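Local atomic coordinates of pyrrolysyl-tRNA synthetase (Desulfitobacterium hafniense, PDB entry 3DSQ), a protein that probably attaches pyrrolysine to its cognate tRNA at the expense of ATP, acting as a homodimeric class II aminoacyl-tRNA synthetase. Residues L61-R65 with T66-R70. Residues are numbered along the deposited sequence; the frame is centred on the assembly and turned at random.
Sequences LEQLR and TVKHR
Gln63 O accepts both Val67 N (2.8 Å) and Lys68 N (3.1 Å), from opposite faces of its carbonyl plane, as the C-terminal end of helix 39-68 widens into a pi-type turn. The next bond keeps the five-residue spacing, His69 N to Leu64 O at 2.8 Å, this time in the carbonyl plane; His69 itself takes positive phi (72°) and ends the helix. One residue earlier, Thr66 grips Glu62 O twice: its N lies nearly in line with the C=O, whereas OG1, at 3.1 Å, sits above the carbonyl plane. A chi1 of 63° swings this hydroxyl back over the preceding turn and sends CG2 alongside the Arg65 chain. Arg65 NH1 meets Glu62 OE2 in a salt bridge whose hydrogen bond is weak and bent, and its guanidinium also makes a cation-pi contact with Trp146 of the second subunit. Farther round, the extended Gln63 carries NE2 to 3.7 Å from Lys68 CE, while Lys68 NZ goes on to a salt bridge with Asp281. Buried at the dimer interface, Leu64 packs on Val90 of the second subunit, and Leu64 CD2 reaches the departing backbone, 3.3 Å from Arg70 N.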
loop_
_atom_site.group_PDB
_atom_site.type_symbol
_atom_site.label_atom_id
_atom_site.label_comp_id
_atom_site.label_asym_id
_atom_site.label_seq_id
_atom_site.Cartn_x
_atom_site.Cartn_y
_atom_site.Cartn_z
ATOM N N LEU B 61 -3.601 9.829 20.300
ATOM C CA LEU B 61 -3.013 10.538 19.171
ATOM C C LEU B 61 -1.712 11.249 19.522
ATOM O O LEU B 61 -0.834 11.387 18.672
ATOM C CB LEU B 61 -4.018 11.536 18.578
ATOM C CG LEU B 61 -5.079 10.852 17.706
ATOM C CD1 LEU B 61 -6.083 11.859 17.158
ATOM C CD2 LEU B 61 -4.373 10.135 16.564
ATOM N N GLU B 62 -1.590 11.701 20.768
ATOM C CA GLU B 62 -0.380 12.384 21.208
ATOM C C GLU B 62 0.798 11.437 21.085
ATOM O O GLU B 62 1.887 11.815 20.659
ATOM C CB GLU B 62 -0.527 12.845 22.659
ATOM C CG GLU B 62 -1.335 14.106 22.801
ATOM C CD GLU B 62 -0.734 15.245 22.006
ATOM O OE1 GLU B 62 0.440 15.602 22.268
ATOM O OE2 GLU B 62 -1.431 15.785 21.120
ATOM N N GLN B 63 0.553 10.197 21.471
ATOM C CA GLN B 63 1.540 9.141 21.409
ATOM C C GLN B 63 2.019 9.005 19.955
ATOM O O GLN B 63 3.212 8.826 19.678
ATOM C CB GLN B 63 0.875 7.853 21.893
ATOM C CG GLN B 63 1.710 6.597 21.832
ATOM C CD GLN B 63 0.896 5.375 22.212
ATOM O OE1 GLN B 63 0.496 5.210 23.370
ATOM N NE2 GLN B 63 0.627 4.517 21.233
ATOM N N LEU B 64 1.071 9.107 19.031
ATOM C CA LEU B 64 1.358 8.997 17.610
ATOM C C LEU B 64 2.212 10.159 17.103
ATOM O O LEU B 64 3.157 9.952 16.349
ATOM C CB LEU B 64 0.030 8.912 16.835
ATOM C CG LEU B 64 -0.042 8.993 15.307
ATOM C CD1 LEU B 64 0.114 10.423 14.893
ATOM C CD2 LEU B 64 1.013 8.117 14.661
ATOM N N ARG B 65 1.898 11.378 17.527
ATOM C CA ARG B 65 2.652 12.542 17.072
ATOM C C ARG B 65 4.047 12.746 17.666
ATOM O O ARG B 65 4.927 13.290 16.998
ATOM C CB ARG B 65 1.831 13.813 17.289
ATOM C CG ARG B 65 1.085 13.833 18.596
ATOM C CD ARG B 65 0.494 15.204 18.895
ATOM N NE ARG B 65 1.510 16.133 19.383
ATOM C CZ ARG B 65 1.245 17.313 19.937
ATOM N NH1 ARG B 65 -0.011 17.720 20.079
ATOM N NH2 ARG B 65 2.239 18.085 20.353
ATOM N N THR B 66 4.267 12.322 18.905
ATOM C CA THR B 66 5.578 12.523 19.512
ATOM C C THR B 66 6.387 11.247 19.680
ATOM O O THR B 66 7.598 11.301 19.870
ATOM C CB THR B 66 5.457 13.193 20.895
ATOM O OG1 THR B 66 4.744 12.325 21.782
ATOM C CG2 THR B 66 4.712 14.514 20.786
ATOM N N VAL B 67 5.724 10.100 19.609
ATOM C CA VAL B 67 6.421 8.835 19.781
ATOM C C VAL B 67 6.512 7.947 18.541
ATOM O O VAL B 67 7.572 7.844 17.927
ATOM C CB VAL B 67 5.781 8.011 20.911
ATOM C CG1 VAL B 67 6.595 6.753 21.162
ATOM C CG2 VAL B 67 5.681 8.851 22.167
ATOM N N LYS B 68 5.409 7.307 18.170
ATOM C CA LYS B 68 5.424 6.402 17.027
ATOM C C LYS B 68 5.675 7.021 15.649
ATOM O O LYS B 68 6.472 6.502 14.879
ATOM C CB LYS B 68 4.131 5.582 16.988
ATOM C CG LYS B 68 3.937 4.669 18.190
ATOM C CD LYS B 68 2.824 3.649 17.954
ATOM C CE LYS B 68 1.479 4.317 17.668
ATOM N NZ LYS B 68 0.444 3.296 17.343
ATOM N N HIS B 69 5.002 8.120 15.338
ATOM C CA HIS B 69 5.158 8.764 14.035
ATOM C C HIS B 69 4.498 7.956 12.914
ATOM O O HIS B 69 4.634 8.291 11.734
ATOM C CB HIS B 69 6.639 8.982 13.718
ATOM C CG HIS B 69 7.310 9.963 14.630
ATOM N ND1 HIS B 69 6.924 11.284 14.711
ATOM C CD2 HIS B 69 8.325 9.813 15.514
ATOM C CE1 HIS B 69 7.673 11.906 15.604
ATOM N NE2 HIS B 69 8.531 11.036 16.106
ATOM N N ARG B 70 3.787 6.896 13.287
ATOM C CA ARG B 70 3.081 6.067 12.316
ATOM C C ARG B 70 1.984 5.249 12.977
ATOM O O ARG B 70 2.142 4.760 14.100
ATOM C CB ARG B 70 4.045 5.127 11.590
ATOM C CG ARG B 70 4.660 4.074 12.475
ATOM C CD ARG B 70 5.787 3.388 11.752
ATOM N NE ARG B 70 6.417 2.354 12.562
ATOM C CZ ARG B 70 7.436 1.612 12.145
ATOM N NH1 ARG B 70 7.935 1.804 10.932
ATOM N NH2 ARG B 70 7.940 0.666 12.927
#